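PDB 6HLX: AgaA from Rhizobium radiobacter, which binds the opine agropinic acid as the periplasmic substrate-binding protein of an ABC transporter, delivering it for import into the bacterium. Local coordinates for residues F240-N246 with Y372-G378. Numbering follows the deposited sequence.
Sequences FMGLQFN and YDFTVMG. With G9Z (agropinic acid), chain E; EDO (1,2-ethanediol), chain B.
Strands 240-245 and 374-378, both extended, run antiparallel, their axes inclined at 151° and approaching to 4.4 Å; G242 is almost fully stretched (phi/psi -170/-153). The register pairs M241 with G378, L243 with V376 and F245 with F374 as non-hydrogen-bonded pairs. Between them lie the hydrogen-bonded pairs: G242 N to M377 O (2.8 Å), M377 N to G242 O (2.9 Å), Q244 N to T375 O (3.1 Å) and T375 N to Q244 O (2.9 Å). Just past the strand ends, a single backbone bond runs from N246 N to D373 O (2.8 Å); N246 ND2 donates to Y372 O (3.1 Å) while N246 OD1 takes K248 N. These are neighbouring central strands of a mixed sheet, between strands 446-451 and 322-327, in one lobe of the two-lobed fold of family 5 solute-binding proteins; helix 333-347 packs on the face carrying M241, L243 and V376. Apolar contacts there join M241 CE to V376 CG1 (3.6 Å) and L243 CD2 to F374 CD2 (3.8 Å); the F245 and F374 rings are nearly parallel (17°) but slid apart, centroids 6.0 Å. On the other face, M377 (t, t, p) lays CE over G242, where a CB would clash, and brings SD 5.3 Å from the F240 ring centroid, an edge-on Met-aromatic contact. The same sheet reaches the ligand: agropinic acid OAS donates to Q244 OE1 (2.6 Å) and OAP to G378 O (2.7 Å), while Q244 NE2 bonds T402 O and N404 O.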
ATOM      1  N   PHE A 240       9.787   1.992  -1.031  1.00 19.01           N
ATOM      2  CA  PHE A 240      10.698   2.962  -1.634  1.00 17.88           C
ATOM      3  C   PHE A 240      10.156   4.382  -1.359  1.00 22.25           C
ATOM      4  O   PHE A 240       8.956   4.560  -1.067  1.00 22.23           O
ATOM      5  CB  PHE A 240      10.851   2.724  -3.159  1.00 19.30           C
ATOM      6  CG  PHE A 240       9.546   2.485  -3.894  1.00 19.87           C
ATOM      7  CD1 PHE A 240       8.671   3.539  -4.164  1.00 20.13           C
ATOM      8  CD2 PHE A 240       9.198   1.211  -4.329  1.00 20.98           C
ATOM      9  CE1 PHE A 240       7.449   3.309  -4.819  1.00 21.56           C
ATOM     10  CE2 PHE A 240       7.986   0.989  -5.006  1.00 21.77           C
ATOM     11  CZ  PHE A 240       7.114   2.036  -5.237  1.00 19.79           C
ATOM     12  N   MET A 241      11.037   5.373  -1.473  1.00 20.07           N
ATOM     13  CA  MET A 241      10.715   6.804  -1.393  1.00 18.42           C
ATOM     14  C   MET A 241      10.933   7.391  -2.776  1.00 21.67           C
ATOM     15  O   MET A 241      11.937   7.095  -3.425  1.00 22.03           O
ATOM     16  CB  MET A 241      11.609   7.567  -0.386  1.00 20.02           C
ATOM     17  CG  MET A 241      11.431   7.113   1.064  1.00 22.53           C
ATOM     18  SD  MET A 241       9.754   7.286   1.689  1.00 23.45           S
ATOM     19  CE  MET A 241       9.582   9.047   1.684  1.00 22.23           C
ATOM     20  N   GLY A 242      10.041   8.273  -3.197  1.00 20.68           N
ATOM     21  CA  GLY A 242      10.162   8.910  -4.508  1.00 20.44           C
ATOM     22  C   GLY A 242       9.169  10.037  -4.662  1.00 21.88           C
ATOM     23  O   GLY A 242       8.781  10.659  -3.669  1.00 20.18           O
ATOM     24  N   LEU A 243       8.769  10.325  -5.911  1.00 18.97           N
ATOM     25  CA  LEU A 243       7.809  11.394  -6.168  1.00 19.14           C
ATOM     26  C   LEU A 243       6.775  10.957  -7.184  1.00 22.28           C
ATOM     27  O   LEU A 243       7.119  10.301  -8.172  1.00 21.89           O
ATOM     28  CB  LEU A 243       8.544  12.634  -6.742  1.00 19.74           C
ATOM     29  CG  LEU A 243       9.469  13.410  -5.790  1.00 22.87           C
ATOM     30  CD1 LEU A 243      10.374  14.345  -6.577  1.00 23.46           C
ATOM     31  CD2 LEU A 243       8.644  14.244  -4.766  1.00 23.34           C
ATOM     32  N   GLN A 244       5.540  11.409  -6.971  1.00 18.66           N
ATOM     33  CA  GLN A 244       4.413  11.304  -7.900  1.00 18.48           C
ATOM     34  C   GLN A 244       4.171  12.732  -8.358  1.00 21.53           C
ATOM     35  O   GLN A 244       4.213  13.658  -7.534  1.00 20.85           O
ATOM     36  CB  GLN A 244       3.149  10.770  -7.198  1.00 18.83           C
ATOM     37  CG  GLN A 244       3.250   9.295  -6.887  1.00 18.01           C
ATOM     38  CD  GLN A 244       2.301   8.889  -5.805  1.00 22.22           C
ATOM     39  OE1 GLN A 244       2.728   8.664  -4.673  1.00 22.28           O
ATOM     40  NE2 GLN A 244       0.996   8.819  -6.109  1.00 19.86           N
ATOM     41  N   PHE A 245       3.935  12.914  -9.654  1.00 17.82           N
ATOM     42  CA  PHE A 245       3.730  14.239 -10.255  1.00 18.17           C
ATOM     43  C   PHE A 245       2.327  14.388 -10.824  1.00 22.35           C
ATOM     44  O   PHE A 245       1.865  13.498 -11.559  1.00 21.84           O
ATOM     45  CB  PHE A 245       4.727  14.438 -11.425  1.00 20.62           C
ATOM     46  CG  PHE A 245       6.189  14.329 -11.051  1.00 21.61           C
ATOM     47  CD1 PHE A 245       6.844  13.107 -11.088  1.00 22.47           C
ATOM     48  CD2 PHE A 245       6.912  15.450 -10.665  1.00 22.68           C
ATOM     49  CE1 PHE A 245       8.202  13.011 -10.758  1.00 22.53           C
ATOM     50  CE2 PHE A 245       8.262  15.347 -10.321  1.00 24.65           C
ATOM     51  CZ  PHE A 245       8.887  14.120 -10.332  1.00 22.56           C
ATOM     52  N   ASN A 246       1.685  15.540 -10.585  1.00 20.44           N
ATOM     53  CA  ASN A 246       0.414  15.802 -11.243  1.00 20.96           C
ATOM     54  C   ASN A 246       0.791  16.357 -12.620  1.00 22.88           C
ATOM     55  O   ASN A 246       1.298  17.493 -12.727  1.00 22.06           O
ATOM     56  CB  ASN A 246      -0.418  16.817 -10.470  1.00 21.66           C
ATOM     57  CG  ASN A 246      -1.775  17.033 -11.059  1.00 28.08           C
ATOM     58  OD1 ASN A 246      -1.981  16.878 -12.265  1.00 25.89           O
ATOM     59  ND2 ASN A 246      -2.743  17.386 -10.212  1.00 25.26           N
ATOM     60  N   TYR A 372      -2.734  18.527  -5.811  1.00 23.76           N
ATOM     61  CA  TYR A 372      -1.324  18.805  -5.557  1.00 22.80           C
ATOM     62  C   TYR A 372      -0.594  18.994  -6.881  1.00 25.26           C
ATOM     63  O   TYR A 372      -1.135  18.603  -7.914  1.00 25.05           O
ATOM     64  CB  TYR A 372      -0.691  17.640  -4.752  1.00 23.57           C
ATOM     65  CG  TYR A 372      -0.663  16.279  -5.429  1.00 23.02           C
ATOM     66  CD1 TYR A 372       0.394  15.915  -6.263  1.00 24.24           C
ATOM     67  CD2 TYR A 372      -1.623  15.307  -5.137  1.00 23.08           C
ATOM     68  CE1 TYR A 372       0.481  14.637  -6.813  1.00 23.29           C
ATOM     69  CE2 TYR A 372      -1.570  14.035  -5.720  1.00 22.67           C
ATOM     70  CZ  TYR A 372      -0.507  13.700  -6.548  1.00 24.36           C
ATOM     71  OH  TYR A 372      -0.385  12.427  -7.063  1.00 21.91           O
ATOM     72  N   ASP A 373       0.644  19.548  -6.840  1.00 22.62           N
ATOM     73  CA  ASP A 373       1.534  19.727  -8.010  1.00 21.74           C
ATOM     74  C   ASP A 373       2.409  18.449  -8.071  1.00 23.74           C
ATOM     75  O   ASP A 373       2.479  17.783  -9.099  1.00 23.39           O
ATOM     76  CB  ASP A 373       2.416  20.972  -7.827  1.00 22.54           C
ATOM     77  CG  ASP A 373       1.659  22.295  -7.760  1.00 29.73           C
ATOM     78  OD1 ASP A 373       0.514  22.346  -8.244  1.00 28.85           O
ATOM     79  OD2 ASP A 373       2.212  23.271  -7.198  1.00 30.57           O
ATOM     80  N   PHE A 374       3.037  18.101  -6.939  1.00 20.65           N
ATOM     81  CA  PHE A 374       3.763  16.834  -6.763  1.00 19.48           C
ATOM     82  C   PHE A 374       3.759  16.440  -5.317  1.00 22.02           C
ATOM     83  O   PHE A 374       3.461  17.270  -4.459  1.00 22.44           O
ATOM     84  CB  PHE A 374       5.166  16.791  -7.404  1.00 20.95           C
ATOM     85  CG  PHE A 374       6.317  17.610  -6.862  1.00 22.26           C
ATOM     86  CD1 PHE A 374       6.108  18.902  -6.366  1.00 23.85           C
ATOM     87  CD2 PHE A 374       7.634  17.164  -7.008  1.00 23.03           C
ATOM     88  CE1 PHE A 374       7.190  19.703  -5.980  1.00 23.58           C
ATOM     89  CE2 PHE A 374       8.716  17.967  -6.619  1.00 24.09           C
ATOM     90  CZ  PHE A 374       8.483  19.231  -6.108  1.00 22.86           C
ATOM     91  N   THR A 375       3.958  15.141  -5.042  1.00 19.24           N
ATOM     92  CA  THR A 375       3.876  14.644  -3.656  1.00 18.75           C
ATOM     93  C   THR A 375       4.956  13.641  -3.365  1.00 22.04           C
ATOM     94  O   THR A 375       5.371  12.910  -4.271  1.00 20.42           O
ATOM     95  CB  THR A 375       2.465  14.077  -3.333  1.00 21.64           C
ATOM     96  OG1 THR A 375       2.373  13.729  -1.937  1.00 21.87           O
ATOM     97  CG2 THR A 375       2.097  12.813  -4.163  1.00 21.78           C
ATOM     98  N   VAL A 376       5.459  13.669  -2.121  1.00 20.12           N
ATOM     99  CA  VAL A 376       6.414  12.664  -1.646  1.00 19.16           C
ATOM    100  C   VAL A 376       5.661  11.312  -1.673  1.00 21.35           C
ATOM    101  O   VAL A 376       4.543  11.186  -1.149  1.00 21.09           O
ATOM    102  CB  VAL A 376       6.942  12.999  -0.233  1.00 22.30           C
ATOM    103  CG1 VAL A 376       7.719  11.828   0.370  1.00 22.02           C
ATOM    104  CG2 VAL A 376       7.813  14.261  -0.283  1.00 21.81           C
ATOM    105  N   MET A 377       6.298  10.305  -2.270  1.00 19.27           N
ATOM    106  CA  MET A 377       5.718   8.970  -2.407  1.00 17.79           C
ATOM    107  C   MET A 377       6.519   8.040  -1.504  1.00 21.61           C
ATOM    108  O   MET A 377       7.719   7.900  -1.697  1.00 21.76           O
ATOM    109  CB  MET A 377       5.860   8.520  -3.900  1.00 19.20           C
ATOM    110  CG  MET A 377       5.529   7.037  -4.149  1.00 21.88           C
ATOM    111  SD  MET A 377       5.627   6.583  -5.902  1.00 23.57           S
ATOM    112  CE  MET A 377       7.446   6.782  -6.242  1.00 21.51           C
ATOM    113  N   GLY A 378       5.849   7.436  -0.530  1.00 19.77           N
ATOM    114  CA  GLY A 378       6.395   6.417   0.365  1.00 19.71           C
ATOM    115  C   GLY A 378       5.515   5.214   0.122  1.00 22.08           C
ATOM    116  O   GLY A 378       4.366   5.205   0.559  1.00 19.50           O
TER
HETATM  117  OAM G9Z E 604       0.032   5.096   5.188  1.00 19.83           O
HETATM  118  CAB G9Z E 604       1.120   5.685   5.121  1.00 20.73           C
HETATM  119  CAC G9Z E 604       1.578   6.557   6.129  1.00 21.35           C
HETATM  120  CB  G9Z E 604       2.979   7.058   5.661  1.00 20.86           C
HETATM  121  CA  G9Z E 604       3.137   6.527   4.246  1.00 19.50           C
HETATM  122  C   G9Z E 604       4.382   5.837   4.090  1.00 21.29           C
HETATM  123  O   G9Z E 604       4.449   4.622   4.423  1.00 20.70           O
HETATM  124  N   G9Z E 604       1.925   5.668   4.042  1.00 18.24           N
HETATM  125  CAG G9Z E 604       1.694   4.800   2.824  1.00 18.29           C
HETATM  126  CAH G9Z E 604       1.163   5.642   1.664  1.00 20.27           C
HETATM  127  OAP G9Z E 604       2.189   6.575   1.327  1.00 20.84           O
HETATM  128  CAI G9Z E 604       0.806   4.799   0.436  1.00 20.24           C
HETATM  129  OAQ G9Z E 604       0.104   3.606   0.870  1.00 19.16           O
HETATM  130  CAJ G9Z E 604      -0.150   5.569  -0.537  1.00 19.85           C
HETATM  131  OAR G9Z E 604      -0.459   4.735  -1.667  1.00 20.34           O
HETATM  132  CAK G9Z E 604       0.328   6.963  -1.012  1.00 19.14           C
HETATM  133  OAT G9Z E 604      -0.764   7.652  -1.653  1.00 20.09           O
HETATM  134  CAL G9Z E 604       1.565   6.889  -1.920  1.00 19.08           C
HETATM  135  OAS G9Z E 604       2.038   8.221  -2.217  1.00 20.39           O
HETATM  136  OXT G9Z E 604       5.368   6.492   3.656  1.00 20.87           O
HETATM  137  C1  EDO B 628      -2.961  21.457 -11.668  1.00 62.16           C
HETATM  138  O1  EDO B 628      -2.356  22.648 -12.132  1.00 64.18           O
HETATM  139  C2  EDO B 628      -1.898  20.609 -10.930  1.00 60.69           C
HETATM  140  O2  EDO B 628      -1.476  21.260  -9.743  1.00 57.50           O